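PDB 2GAS: isoflavone reductase, which uses NADPH to reduce achiral isoflavones to chiral isoflavanones on the way to pterocarpan phytoalexins such as medicarpin in alfalfa. Local coordinates for residues N3-L8 with R200-P205; N27-L32 with L55-L60; K107-E112 with T148-H153; L208-H213 with K283-S288. All coordinates share one frame; numbering follows the deposited sequence.

Contact 1 of 4, residues N3-L8 with R200-P205; sequences NKILIL and RAANDP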
loop_
_atom_site.group_PDB
_atom_site.type_symbol
_atom_site.label_atom_id
_atom_site.label_comp_id
_atom_site.label_asym_id
_atom_site.label_seq_id
_atom_site.Cartn_x
_atom_site.Cartn_y
_atom_site.Cartn_z
ATOM N N ASN A 3 12.868 -0.526 18.744
ATOM C CA ASN A 3 11.418 -0.489 18.585
ATOM C C ASN A 3 10.799 -1.856 18.321
ATOM O O ASN A 3 11.188 -2.557 17.385
ATOM C CB ASN A 3 11.019 0.450 17.439
ATOM C CG ASN A 3 11.417 1.886 17.692
ATOM O OD1 ASN A 3 10.979 2.502 18.665
ATOM N ND2 ASN A 3 12.248 2.432 16.812
ATOM N N LYS A 4 9.831 -2.226 19.155
ATOM C CA LYS A 4 9.115 -3.483 18.996
ATOM C C LYS A 4 7.961 -3.155 18.058
ATOM O O LYS A 4 7.140 -2.293 18.363
ATOM C CB LYS A 4 8.595 -3.971 20.349
ATOM C CG LYS A 4 9.716 -4.391 21.302
ATOM C CD LYS A 4 9.182 -4.801 22.668
ATOM C CE LYS A 4 8.553 -3.624 23.395
ATOM N NZ LYS A 4 8.114 -3.989 24.774
ATOM N N ILE A 5 7.914 -3.840 16.919
ATOM C CA ILE A 5 6.898 -3.590 15.900
ATOM C C ILE A 5 5.857 -4.705 15.764
ATOM O O ILE A 5 6.200 -5.869 15.545
ATOM C CB ILE A 5 7.582 -3.372 14.520
ATOM C CG1 ILE A 5 8.591 -2.224 14.622
ATOM C CG2 ILE A 5 6.531 -3.063 13.439
ATOM C CD1 ILE A 5 9.390 -1.981 13.356
ATOM N N LEU A 6 4.585 -4.329 15.889
ATOM C CA LEU A 6 3.472 -5.266 15.771
ATOM C C LEU A 6 2.770 -5.053 14.435
ATOM O O LEU A 6 2.370 -3.932 14.109
ATOM C CB LEU A 6 2.461 -5.040 16.899
ATOM C CG LEU A 6 1.155 -5.835 16.796
ATOM C CD1 LEU A 6 1.445 -7.332 16.857
ATOM C CD2 LEU A 6 0.221 -5.424 17.930
ATOM N N ILE A 7 2.616 -6.131 13.679
ATOM C CA ILE A 7 1.957 -6.064 12.383
ATOM C C ILE A 7 0.591 -6.733 12.418
ATOM O O ILE A 7 0.479 -7.924 12.720
ATOM C CB ILE A 7 2.795 -6.763 11.280
ATOM C CG1 ILE A 7 4.151 -6.069 11.132
ATOM C CG2 ILE A 7 2.024 -6.776 9.959
ATOM C CD1 ILE A 7 4.048 -4.586 10.907
ATOM N N LEU A 8 -0.448 -5.955 12.124
ATOM C CA LEU A 8 -1.809 -6.477 12.058
ATOM C C LEU A 8 -1.995 -6.840 10.581
ATOM O O LEU A 8 -1.503 -6.125 9.701
ATOM C CB LEU A 8 -2.805 -5.399 12.491
ATOM C CG LEU A 8 -2.464 -4.698 13.813
ATOM C CD1 LEU A 8 -3.504 -3.626 14.105
ATOM C CD2 LEU A 8 -2.408 -5.702 14.946
ATOM N N ARG A 200 11.655 1.404 7.349
ATOM C CA ARG A 200 12.605 2.512 7.423
ATOM C C ARG A 200 11.890 3.689 8.078
ATOM O O ARG A 200 12.446 4.366 8.940
ATOM C CB ARG A 200 13.082 2.920 6.025
ATOM C CG ARG A 200 14.228 2.092 5.483
ATOM C CD ARG A 200 15.505 2.342 6.278
ATOM N NE ARG A 200 16.489 3.119 5.529
ATOM C CZ ARG A 200 16.987 4.279 5.942
ATOM N NH1 ARG A 200 16.590 4.797 7.096
ATOM N NH2 ARG A 200 17.885 4.918 5.208
ATOM N N ALA A 201 10.645 3.920 7.669
ATOM C CA ALA A 201 9.848 5.007 8.222
ATOM C C ALA A 201 9.544 4.748 9.699
ATOM O O ALA A 201 9.595 5.662 10.520
ATOM C CB ALA A 201 8.537 5.158 7.425
ATOM N N ALA A 202 9.244 3.496 10.032
ATOM C CA ALA A 202 8.922 3.142 11.412
ATOM C C ALA A 202 10.075 3.463 12.358
ATOM O O ALA A 202 9.859 3.953 13.465
ATOM C CB ALA A 202 8.574 1.664 11.497
ATOM N N ASN A 203 11.299 3.200 11.904
ATOM C CA ASN A 203 12.496 3.437 12.705
ATOM C C ASN A 203 13.055 4.855 12.602
ATOM O O ASN A 203 14.055 5.177 13.246
ATOM C CB ASN A 203 13.592 2.437 12.315
ATOM C CG ASN A 203 13.262 1.020 12.729
ATOM O OD1 ASN A 203 12.865 0.777 13.868
ATOM N ND2 ASN A 203 13.435 0.071 11.812
ATOM N N ASP A 204 12.406 5.693 11.801
ATOM C CA ASP A 204 12.843 7.072 11.599
ATOM C C ASP A 204 12.014 8.052 12.427
ATOM O O ASP A 204 10.847 8.293 12.132
ATOM C CB ASP A 204 12.742 7.418 10.108
ATOM C CG ASP A 204 13.098 8.866 9.808
ATOM O OD1 ASP A 204 13.684 9.544 10.680
ATOM O OD2 ASP A 204 12.803 9.323 8.686
ATOM N N PRO A 205 12.615 8.644 13.468
ATOM C CA PRO A 205 11.880 9.594 14.308
ATOM C C PRO A 205 11.304 10.781 13.543
ATOM O O PRO A 205 10.336 11.397 13.985
ATOM C CB PRO A 205 12.923 10.020 15.343
ATOM C CG PRO A 205 14.206 9.915 14.585
ATOM C CD PRO A 205 14.042 8.608 13.840
HETATM O O HOH W 1 13.114 5.350 16.175
#
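Two asparagine amides slide past each other in opposite directions, their planes only 20° apart, so that ND2 of Asn3 meets OD1 of Asn203. The bond from Asn3 ND2 to Asn203 OD1 is nearly straight but long at 3.4 Å, and therefore weak. In both residues CG stands anti to the carbonyl carbon, beside the backbone N (chi1 -63° in Asn3, -69° in Asn203). Asn203 OD1 has a stronger donor in Asn27 ND2, which also bonds Asn3 O; the Asn27 amide thus bridges both partners, and the Asn203 oxygen takes one strong and one weak N-H. A water adds a second link, accepting from Asn3 ND2 at 3.1 Å and donating to Asn203 O. Next to these polar groups the contact turns apolar. Ile5 sends its CG1 branch out beside the backbone N, extended to CD1, whose tip meets the methyl CB of Ala202 at 4.2 Å; both residues are buried. Asp204 N bonds back to Ala201 O at 3.1 Å. Strand 5-8 is an inner strand of the parallel Rossmann-type sheet, flanked by strands 29-33 and 79-82, with Ile5 also touching Ser22 of helix 15-25 and Ile81. The contact brings the C-terminal end of helix 191-202 against the start of this strand, while Lys107 NZ, from strand 107-109, bonds the helix-end carbonyls of Ala201 and Ala202.

Contact 2 of 4, residues N27-L32 with L55-L60; sequences NPTYAL and LGVILL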
loop_
_atom_site.group_PDB
_atom_site.type_symbol
_atom_site.label_atom_id
_atom_site.label_comp_id
_atom_site.label_asym_id
_atom_site.label_seq_id
_atom_site.Cartn_x
_atom_site.Cartn_y
_atom_site.Cartn_z
ATOM N N ASN A 27 14.482 -5.492 13.917
ATOM C CA ASN A 27 13.535 -5.099 14.954
ATOM C C ASN A 27 12.855 -6.288 15.600
ATOM O O ASN A 27 12.622 -7.306 14.947
ATOM C CB ASN A 27 12.396 -4.244 14.389
ATOM C CG ASN A 27 12.845 -2.889 13.938
ATOM O OD1 ASN A 27 13.448 -2.747 12.879
ATOM N ND2 ASN A 27 12.550 -1.873 14.739
ATOM N N PRO A 28 12.549 -6.186 16.904
ATOM C CA PRO A 28 11.857 -7.309 17.539
ATOM C C PRO A 28 10.526 -7.234 16.787
ATOM O O PRO A 28 9.884 -6.178 16.767
ATOM C CB PRO A 28 11.721 -6.853 18.988
ATOM C CG PRO A 28 12.961 -6.043 19.193
ATOM C CD PRO A 28 13.042 -5.228 17.913
ATOM N N THR A 29 10.121 -8.332 16.163
ATOM C CA THR A 29 8.911 -8.337 15.353
ATOM C C THR A 29 7.794 -9.206 15.904
ATOM O O THR A 29 8.017 -10.358 16.266
ATOM C CB THR A 29 9.282 -8.776 13.921
ATOM O OG1 THR A 29 10.377 -7.971 13.462
ATOM C CG2 THR A 29 8.113 -8.600 12.974
ATOM N N TYR A 30 6.592 -8.634 15.960
ATOM C CA TYR A 30 5.409 -9.313 16.478
ATOM C C TYR A 30 4.301 -9.328 15.430
ATOM O O TYR A 30 4.162 -8.382 14.659
ATOM C CB TYR A 30 4.895 -8.587 17.728
ATOM C CG TYR A 30 5.886 -8.493 18.867
ATOM C CD1 TYR A 30 7.039 -7.713 18.763
ATOM C CD2 TYR A 30 5.669 -9.189 20.054
ATOM C CE1 TYR A 30 7.953 -7.631 19.817
ATOM C CE2 TYR A 30 6.574 -9.117 21.110
ATOM C CZ TYR A 30 7.712 -8.339 20.986
ATOM O OH TYR A 30 8.612 -8.286 22.026
ATOM N N ALA A 31 3.520 -10.403 15.399
ATOM C CA ALA A 31 2.414 -10.512 14.451
ATOM C C ALA A 31 1.151 -10.929 15.200
ATOM O O ALA A 31 1.177 -11.880 15.978
ATOM C CB ALA A 31 2.743 -11.537 13.365
ATOM N N LEU A 32 0.057 -10.207 14.980
ATOM C CA LEU A 32 -1.204 -10.541 15.639
ATOM C C LEU A 32 -1.901 -11.613 14.820
ATOM O O LEU A 32 -2.214 -11.409 13.643
ATOM C CB LEU A 32 -2.110 -9.315 15.741
ATOM C CG LEU A 32 -3.351 -9.493 16.625
ATOM C CD1 LEU A 32 -2.933 -9.520 18.096
ATOM C CD2 LEU A 32 -4.315 -8.348 16.378
ATOM N N LEU A 55 11.875 -17.409 11.826
ATOM C CA LEU A 55 12.666 -16.182 11.774
ATOM C C LEU A 55 12.692 -15.418 13.093
ATOM O O LEU A 55 13.341 -14.377 13.206
ATOM C CB LEU A 55 12.128 -15.252 10.683
ATOM C CG LEU A 55 12.247 -15.721 9.234
ATOM C CD1 LEU A 55 11.535 -14.728 8.323
ATOM C CD2 LEU A 55 13.720 -15.855 8.854
ATOM N N GLY A 56 11.974 -15.920 14.086
ATOM C CA GLY A 56 11.954 -15.254 15.373
ATOM C C GLY A 56 10.790 -14.304 15.587
ATOM O O GLY A 56 10.757 -13.580 16.580
ATOM N N VAL A 57 9.839 -14.285 14.660
ATOM C CA VAL A 57 8.674 -13.423 14.829
ATOM C C VAL A 57 7.892 -13.966 16.014
ATOM O O VAL A 57 7.702 -15.178 16.136
ATOM C CB VAL A 57 7.753 -13.439 13.584
ATOM C CG1 VAL A 57 6.486 -12.632 13.857
ATOM C CG2 VAL A 57 8.485 -12.853 12.389
ATOM N N ILE A 58 7.456 -13.067 16.891
ATOM C CA ILE A 58 6.678 -13.436 18.068
ATOM C C ILE A 58 5.193 -13.318 17.736
ATOM O O ILE A 58 4.724 -12.262 17.316
ATOM C CB ILE A 58 6.992 -12.506 19.271
ATOM C CG1 ILE A 58 8.422 -12.747 19.771
ATOM C CG2 ILE A 58 6.006 -12.751 20.396
ATOM C CD1 ILE A 58 9.497 -12.355 18.797
ATOM N N LEU A 59 4.453 -14.406 17.916
ATOM C CA LEU A 59 3.027 -14.393 17.626
ATOM C C LEU A 59 2.224 -14.007 18.853
ATOM O O LEU A 59 2.323 -14.657 19.894
ATOM C CB LEU A 59 2.559 -15.772 17.158
ATOM C CG LEU A 59 3.281 -16.379 15.961
ATOM C CD1 LEU A 59 2.643 -17.720 15.631
ATOM C CD2 LEU A 59 3.200 -15.428 14.771
ATOM N N LEU A 60 1.431 -12.949 18.728
ATOM C CA LEU A 60 0.580 -12.502 19.820
ATOM C C LEU A 60 -0.838 -12.917 19.443
ATOM O O LEU A 60 -1.310 -12.619 18.344
ATOM C CB LEU A 60 0.673 -10.982 19.992
ATOM C CG LEU A 60 2.040 -10.444 20.431
ATOM C CD1 LEU A 60 1.955 -8.938 20.631
ATOM C CD2 LEU A 60 2.477 -11.119 21.725
HETATM O O HOH W 2 11.408 -10.750 16.738
#
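Strands 29-32 and 58-60 run parallel, their axes 4.7 Å apart at closest approach and inclined by 33°, with Tyr30 paired to Ile58, Ala31 to Leu59 and Leu32 to Leu60. They are the two strands of a beta-alpha-beta unit of the NADP-binding Rossmann fold, joined through helix 42-54. Ile58 N donates almost straight to Thr29 O at 2.8 Å, Ala31 N to Ile58 O at 2.9 Å, and Leu60 N to Ala31 O at 3.0 Å. The first two donors lie in the plane of the carbonyl they meet; Leu60 N stands 29° above the carbonyl plane of Ala31. Gly56, whose positive phi belongs to a Schellman motif ending the helix, turns the chain into the second strand. On the face of Tyr30, Ile58 and Leu60, the Tyr30 ring lies alongside Ile58, both pointing the same way, and its CD2 corner meets Ile58 CG2 at 3.6 Å. Leu60 CD1 reaches the same CD2 atom at 3.8 Å, so two aliphatic branches hold one flank of the ring. The other face carries Ala31, whose CB touches both Val57 CG1 (3.9 Å) and the CD2 branch of Leu59, and also Pro10 of the probable NADP(+)-binding loop. Thr29 OG1 bonds Asn27 O and Ser22 OG. Where the strands begin, a water accepts from Thr29 N and donates to Gly56 O at 2.9 Å.

Contact 3 of 4, residues K107-E112 with T148-H153; sequences KFFPSE and TYLCCH
Strand 148-151 continues the parallel Rossmann sheet beyond strand 107-109, the join being loose: one direct backbone bond. Thr148 N donates to Phe108 O at 3.2 Å from 30° above the carbonyl plane. Beyond it the strands part, and a water links them, donating to Pro110 O and Thr148 O and accepting from Leu150 N. Thr148 lies alongside Phe109, its CB over one ring face in a CH-pi contact 3.9 Å from the centroid, while Leu150 CB comes to the ring edge. With OG1 beside the backbone N (chi1 -64°), the Thr148 hydroxyl crosses the bent Lys107 chain and bonds Thr207 O; Lys107 NZ goes on to Thr207 OG1 and Ala201 O. Past the end of strand 107-109 the Rossmann chain leads to Glu112, beside Arg137 and Lys133. Glu112, bent at chi2 (-82°), crosses Tyr149 with its CG 4.1 Å from Tyr149 CB. Its carboxylate forms a salt bridge with Arg137, a probable NADP(+)-binding residue, and its backbone O accepts from the probable proton acceptor Lys133. Pro110 CG meets the edge of the Tyr149 ring at CD2, 3.6 Å away.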
loop_
_atom_site.group_PDB
_atom_site.type_symbol
_atom_site.label_atom_id
_atom_site.label_comp_id
_atom_site.label_asym_id
_atom_site.label_seq_id
_atom_site.Cartn_x
_atom_site.Cartn_y
_atom_site.Cartn_z
ATOM N N LYS A 107 4.048 4.999 17.763
ATOM C CA LYS A 107 3.723 5.296 16.371
ATOM C C LYS A 107 2.718 4.306 15.811
ATOM O O LYS A 107 2.847 3.104 16.012
ATOM C CB LYS A 107 4.994 5.296 15.507
ATOM C CG LYS A 107 4.773 5.838 14.099
ATOM C CD LYS A 107 5.976 6.640 13.593
ATOM C CE LYS A 107 7.179 5.749 13.348
ATOM N NZ LYS A 107 8.362 6.518 12.853
ATOM N N PHE A 108 1.706 4.824 15.123
ATOM C CA PHE A 108 0.676 3.994 14.515
ATOM C C PHE A 108 0.621 4.236 13.017
ATOM O O PHE A 108 0.561 5.384 12.572
ATOM C CB PHE A 108 -0.699 4.301 15.127
ATOM C CG PHE A 108 -1.856 3.618 14.431
ATOM C CD1 PHE A 108 -1.811 2.258 14.133
ATOM C CD2 PHE A 108 -3.011 4.330 14.111
ATOM C CE1 PHE A 108 -2.902 1.623 13.531
ATOM C CE2 PHE A 108 -4.101 3.700 13.512
ATOM C CZ PHE A 108 -4.049 2.354 13.223
ATOM N N PHE A 109 0.677 3.147 12.250
ATOM C CA PHE A 109 0.576 3.205 10.797
ATOM C C PHE A 109 -0.797 2.679 10.417
ATOM O O PHE A 109 -1.037 1.474 10.483
ATOM C CB PHE A 109 1.599 2.290 10.102
ATOM C CG PHE A 109 2.997 2.839 10.038
ATOM C CD1 PHE A 109 3.802 2.880 11.169
ATOM C CD2 PHE A 109 3.532 3.260 8.819
ATOM C CE1 PHE A 109 5.125 3.324 11.094
ATOM C CE2 PHE A 109 4.859 3.708 8.729
ATOM C CZ PHE A 109 5.656 3.738 9.866
ATOM N N PRO A 110 -1.729 3.565 10.039
ATOM C CA PRO A 110 -3.041 3.033 9.664
ATOM C C PRO A 110 -2.978 2.359 8.290
ATOM O O PRO A 110 -1.949 2.407 7.610
ATOM C CB PRO A 110 -3.938 4.271 9.681
ATOM C CG PRO A 110 -2.983 5.382 9.346
ATOM C CD PRO A 110 -1.763 5.033 10.156
ATOM N N SER A 111 -4.086 1.739 7.891
ATOM C CA SER A 111 -4.173 1.026 6.620
ATOM C C SER A 111 -4.222 1.972 5.423
ATOM O O SER A 111 -5.280 2.220 4.843
ATOM C CB SER A 111 -5.405 0.109 6.631
ATOM O OG SER A 111 -5.464 -0.690 5.465
ATOM N N GLU A 112 -3.056 2.494 5.061
ATOM C CA GLU A 112 -2.924 3.413 3.942
ATOM C C GLU A 112 -2.418 2.589 2.768
ATOM O O GLU A 112 -3.196 1.902 2.113
ATOM C CB GLU A 112 -1.937 4.521 4.313
ATOM C CG GLU A 112 -2.461 5.484 5.390
ATOM C CD GLU A 112 -3.366 6.556 4.814
ATOM O OE1 GLU A 112 -3.219 6.860 3.610
ATOM O OE2 GLU A 112 -4.208 7.109 5.561
ATOM N N THR A 148 1.992 7.857 11.160
ATOM C CA THR A 148 2.742 7.935 9.910
ATOM C C THR A 148 1.820 7.326 8.861
ATOM O O THR A 148 1.316 6.213 9.037
ATOM C CB THR A 148 4.069 7.156 9.925
ATOM O OG1 THR A 148 4.957 7.738 10.887
ATOM C CG2 THR A 148 4.733 7.231 8.537
ATOM N N TYR A 149 1.566 8.076 7.795
ATOM C CA TYR A 149 0.708 7.610 6.706
ATOM C C TYR A 149 1.644 7.190 5.585
ATOM O O TYR A 149 2.324 8.027 4.999
ATOM C CB TYR A 149 -0.201 8.742 6.223
ATOM C CG TYR A 149 -1.061 9.354 7.307
ATOM C CD1 TYR A 149 -1.366 10.711 7.285
ATOM C CD2 TYR A 149 -1.587 8.572 8.339
ATOM C CE1 TYR A 149 -2.178 11.283 8.268
ATOM C CE2 TYR A 149 -2.399 9.134 9.322
ATOM C CZ TYR A 149 -2.688 10.484 9.277
ATOM O OH TYR A 149 -3.495 11.037 10.248
ATOM N N LEU A 150 1.679 5.894 5.295
ATOM C CA LEU A 150 2.573 5.371 4.262
ATOM C C LEU A 150 1.850 5.370 2.917
ATOM O O LEU A 150 1.022 4.510 2.641
ATOM C CB LEU A 150 3.027 3.959 4.647
ATOM C CG LEU A 150 4.282 3.344 4.007
ATOM C CD1 LEU A 150 4.098 3.210 2.500
ATOM C CD2 LEU A 150 5.493 4.201 4.322
ATOM N N CYS A 151 2.164 6.360 2.090
ATOM C CA CYS A 151 1.539 6.505 0.780
ATOM C C CYS A 151 2.499 5.982 -0.283
ATOM O O CYS A 151 3.344 6.720 -0.796
ATOM C CB CYS A 151 1.205 7.979 0.545
ATOM S SG CYS A 151 0.219 8.692 1.897
ATOM N N CYS A 152 2.356 4.700 -0.605
ATOM C CA CYS A 152 3.236 4.042 -1.573
ATOM C C CYS A 152 2.713 4.035 -2.997
ATOM O O CYS A 152 3.354 3.490 -3.896
ATOM C CB CYS A 152 3.504 2.603 -1.134
ATOM S SG CYS A 152 2.006 1.593 -1.007
ATOM N N HIS A 153 1.541 4.621 -3.202
ATOM C CA HIS A 153 0.947 4.678 -4.523
ATOM C C HIS A 153 0.720 3.324 -5.199
ATOM O O HIS A 153 0.158 2.423 -4.579
ATOM C CB HIS A 153 1.757 5.646 -5.391
ATOM C CG HIS A 153 1.590 7.072 -4.967
ATOM N ND1 HIS A 153 0.405 7.755 -5.132
ATOM C CD2 HIS A 153 2.403 7.897 -4.265
ATOM C CE1 HIS A 153 0.490 8.934 -4.543
ATOM N NE2 HIS A 153 1.693 9.045 -4.008
HETATM O O HOH W 3 0.284 4.242 7.185
#

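Contact 4 of 4, residues L208-H213 with K283-S288; sequences LNKAVH and KDIEAS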
loop_
_atom_site.group_PDB
_atom_site.type_symbol
_atom_site.label_atom_id
_atom_site.label_comp_id
_atom_site.label_asym_id
_atom_site.label_seq_id
_atom_site.Cartn_x
_atom_site.Cartn_y
_atom_site.Cartn_z
ATOM N N LEU A 208 7.359 11.289 12.470
ATOM C CA LEU A 208 6.318 11.530 13.468
ATOM C C LEU A 208 5.236 12.462 12.928
ATOM O O LEU A 208 5.523 13.595 12.531
ATOM C CB LEU A 208 6.914 12.156 14.728
ATOM C CG LEU A 208 5.857 12.589 15.753
ATOM C CD1 LEU A 208 5.208 11.353 16.360
ATOM C CD2 LEU A 208 6.491 13.445 16.827
ATOM N N ASN A 209 3.995 11.983 12.933
ATOM C CA ASN A 209 2.850 12.758 12.455
ATOM C C ASN A 209 3.083 13.310 11.053
ATOM O O ASN A 209 2.751 14.460 10.755
ATOM C CB ASN A 209 2.534 13.903 13.431
ATOM C CG ASN A 209 1.978 13.407 14.761
ATOM O OD1 ASN A 209 1.670 14.202 15.654
ATOM N ND2 ASN A 209 1.846 12.099 14.898
ATOM N N LYS A 210 3.664 12.473 10.199
ATOM C CA LYS A 210 3.957 12.837 8.816
ATOM C C LYS A 210 3.442 11.769 7.858
ATOM O O LYS A 210 3.239 10.612 8.243
ATOM C CB LYS A 210 5.470 12.953 8.605
ATOM C CG LYS A 210 6.169 14.090 9.338
ATOM C CD LYS A 210 6.175 15.358 8.508
ATOM C CE LYS A 210 7.241 16.331 8.985
ATOM N NZ LYS A 210 7.063 16.685 10.417
ATOM N N ALA A 211 3.231 12.173 6.611
ATOM C CA ALA A 211 2.825 11.251 5.564
ATOM C C ALA A 211 4.131 11.005 4.808
ATOM O O ALA A 211 4.845 11.957 4.477
ATOM C CB ALA A 211 1.798 11.898 4.639
ATOM N N VAL A 212 4.464 9.741 4.571
ATOM C CA VAL A 212 5.688 9.387 3.842
ATOM C C VAL A 212 5.256 8.975 2.441
ATOM O O VAL A 212 4.433 8.075 2.274
ATOM C CB VAL A 212 6.436 8.226 4.535
ATOM C CG1 VAL A 212 7.644 7.798 3.707
ATOM C CG2 VAL A 212 6.888 8.664 5.913
ATOM N N HIS A 213 5.815 9.641 1.435
ATOM C CA HIS A 213 5.452 9.388 0.045
ATOM C C HIS A 213 6.516 8.637 -0.727
ATOM O O HIS A 213 7.687 9.015 -0.709
ATOM C CB HIS A 213 5.187 10.722 -0.646
ATOM C CG HIS A 213 4.252 11.605 0.115
ATOM N ND1 HIS A 213 2.888 11.597 -0.093
ATOM C CD2 HIS A 213 4.473 12.462 1.139
ATOM C CE1 HIS A 213 2.311 12.410 0.774
ATOM N NE2 HIS A 213 3.250 12.947 1.533
ATOM N N LYS A 283 4.382 18.559 6.827
ATOM C CA LYS A 283 3.516 17.393 6.952
ATOM C C LYS A 283 3.925 16.171 6.147
ATOM O O LYS A 283 3.399 15.081 6.374
ATOM C CB LYS A 283 2.088 17.783 6.556
ATOM C CG LYS A 283 1.447 18.801 7.487
ATOM C CD LYS A 283 0.201 19.449 6.890
ATOM C CE LYS A 283 -0.872 18.437 6.501
ATOM N NZ LYS A 283 -0.563 17.757 5.212
ATOM N N ASP A 284 4.867 16.343 5.224
ATOM C CA ASP A 284 5.279 15.246 4.354
ATOM C C ASP A 284 6.772 14.948 4.332
ATOM O O ASP A 284 7.600 15.821 4.576
ATOM C CB ASP A 284 4.857 15.540 2.907
ATOM C CG ASP A 284 3.388 15.913 2.771
ATOM O OD1 ASP A 284 2.518 15.076 3.091
ATOM O OD2 ASP A 284 3.106 17.048 2.324
ATOM N N ILE A 285 7.085 13.697 4.009
ATOM C CA ILE A 285 8.453 13.216 3.874
ATOM C C ILE A 285 8.496 12.518 2.512
ATOM O O ILE A 285 7.586 11.760 2.182
ATOM C CB ILE A 285 8.809 12.184 4.974
ATOM C CG1 ILE A 285 8.902 12.871 6.339
ATOM C CG2 ILE A 285 10.116 11.486 4.630
ATOM C CD1 ILE A 285 9.956 13.944 6.423
ATOM N N GLU A 286 9.525 12.792 1.712
ATOM C CA GLU A 286 9.672 12.156 0.403
ATOM C C GLU A 286 10.652 10.996 0.609
ATOM O O GLU A 286 11.839 11.213 0.858
ATOM C CB GLU A 286 10.242 13.159 -0.607
ATOM C CG GLU A 286 10.235 12.682 -2.053
ATOM C CD GLU A 286 8.843 12.673 -2.649
ATOM O OE1 GLU A 286 8.356 11.586 -3.031
ATOM O OE2 GLU A 286 8.233 13.759 -2.734
ATOM N N ALA A 287 10.158 9.768 0.515
ATOM C CA ALA A 287 11.008 8.602 0.744
ATOM C C ALA A 287 12.312 8.580 -0.046
ATOM O O ALA A 287 13.355 8.243 0.505
ATOM C CB ALA A 287 10.227 7.331 0.481
ATOM N N SER A 288 12.265 8.933 -1.327
ATOM C CA SER A 288 13.478 8.919 -2.138
ATOM C C SER A 288 14.532 9.905 -1.625
ATOM O O SER A 288 15.727 9.715 -1.853
ATOM C CB SER A 288 13.141 9.223 -3.604
ATOM O OG SER A 288 12.551 10.502 -3.740
#
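A buried histidine-carboxylate bond joins the two strands side chain to side chain: His213 NE2 donates to Asp284 OD1 at 2.7 Å. The carboxylate oxygen lies in the plane of the imidazole, at its edge, but the ring nitrogen reaches it from 55° above the carboxylate plane, and the two flat groups are turned 71° apart. Both side chains place CG beside the backbone N (chi1 about -50° in both). The His213 ring leans back along the neighbouring strand, past its own partner Glu286, to Asp284 two residues earlier, its CD2 passing 3.4 Å from Ile285 O. At the far side of the ring ND1 bonds Tyr277 OH, so both nitrogens are engaged and the ring flip is fixed. Asp284 OD2 forms a salt bridge with Arg119, whose positive charge probably helps to keep the aspartate ionised. Strand 210-213 lies between strands 148-151 and 284-286 at the far end of the parallel Rossmann sheet. Its link to the latter is regular: Ala211 N to Lys283 O, Ile285 N to Ala211 O and His213 N to Ile285 O are each 2.9 Å. The pattern runs on into the following helix, where Ala287 N, just after the N-cap Glu286, donates to His213 O. On the opposite face Val212 CG2 lies 4.1 Å from Ile285 CB, while Val212 CG1 touches the Ala287 methyl. The bent Lys210 chain lays CD against Lys283 C at 3.4 Å.

From the N terminus, strand 5-8 opens the longest loop, which contact 1 closes nearly 200 residues later at the end of helix 191-202. Contacts 2 and 3 nest inside it, one after the other: contact 2 closes the beta-alpha-beta loop at one end of the sheet, and contact 3 joins strand 107-109 to 148-151. Contact 4 follows in series after contact 1 has closed and adds the last strand, 284-286. No loops cross. Asn27 joins contacts 1 and 2, Lys107 joins 1 and 3, and backbone bonds between strands 148-151 and 210-213 join 3 and 4; contacts 2 and 4 lie farthest apart, centres about 26 Å.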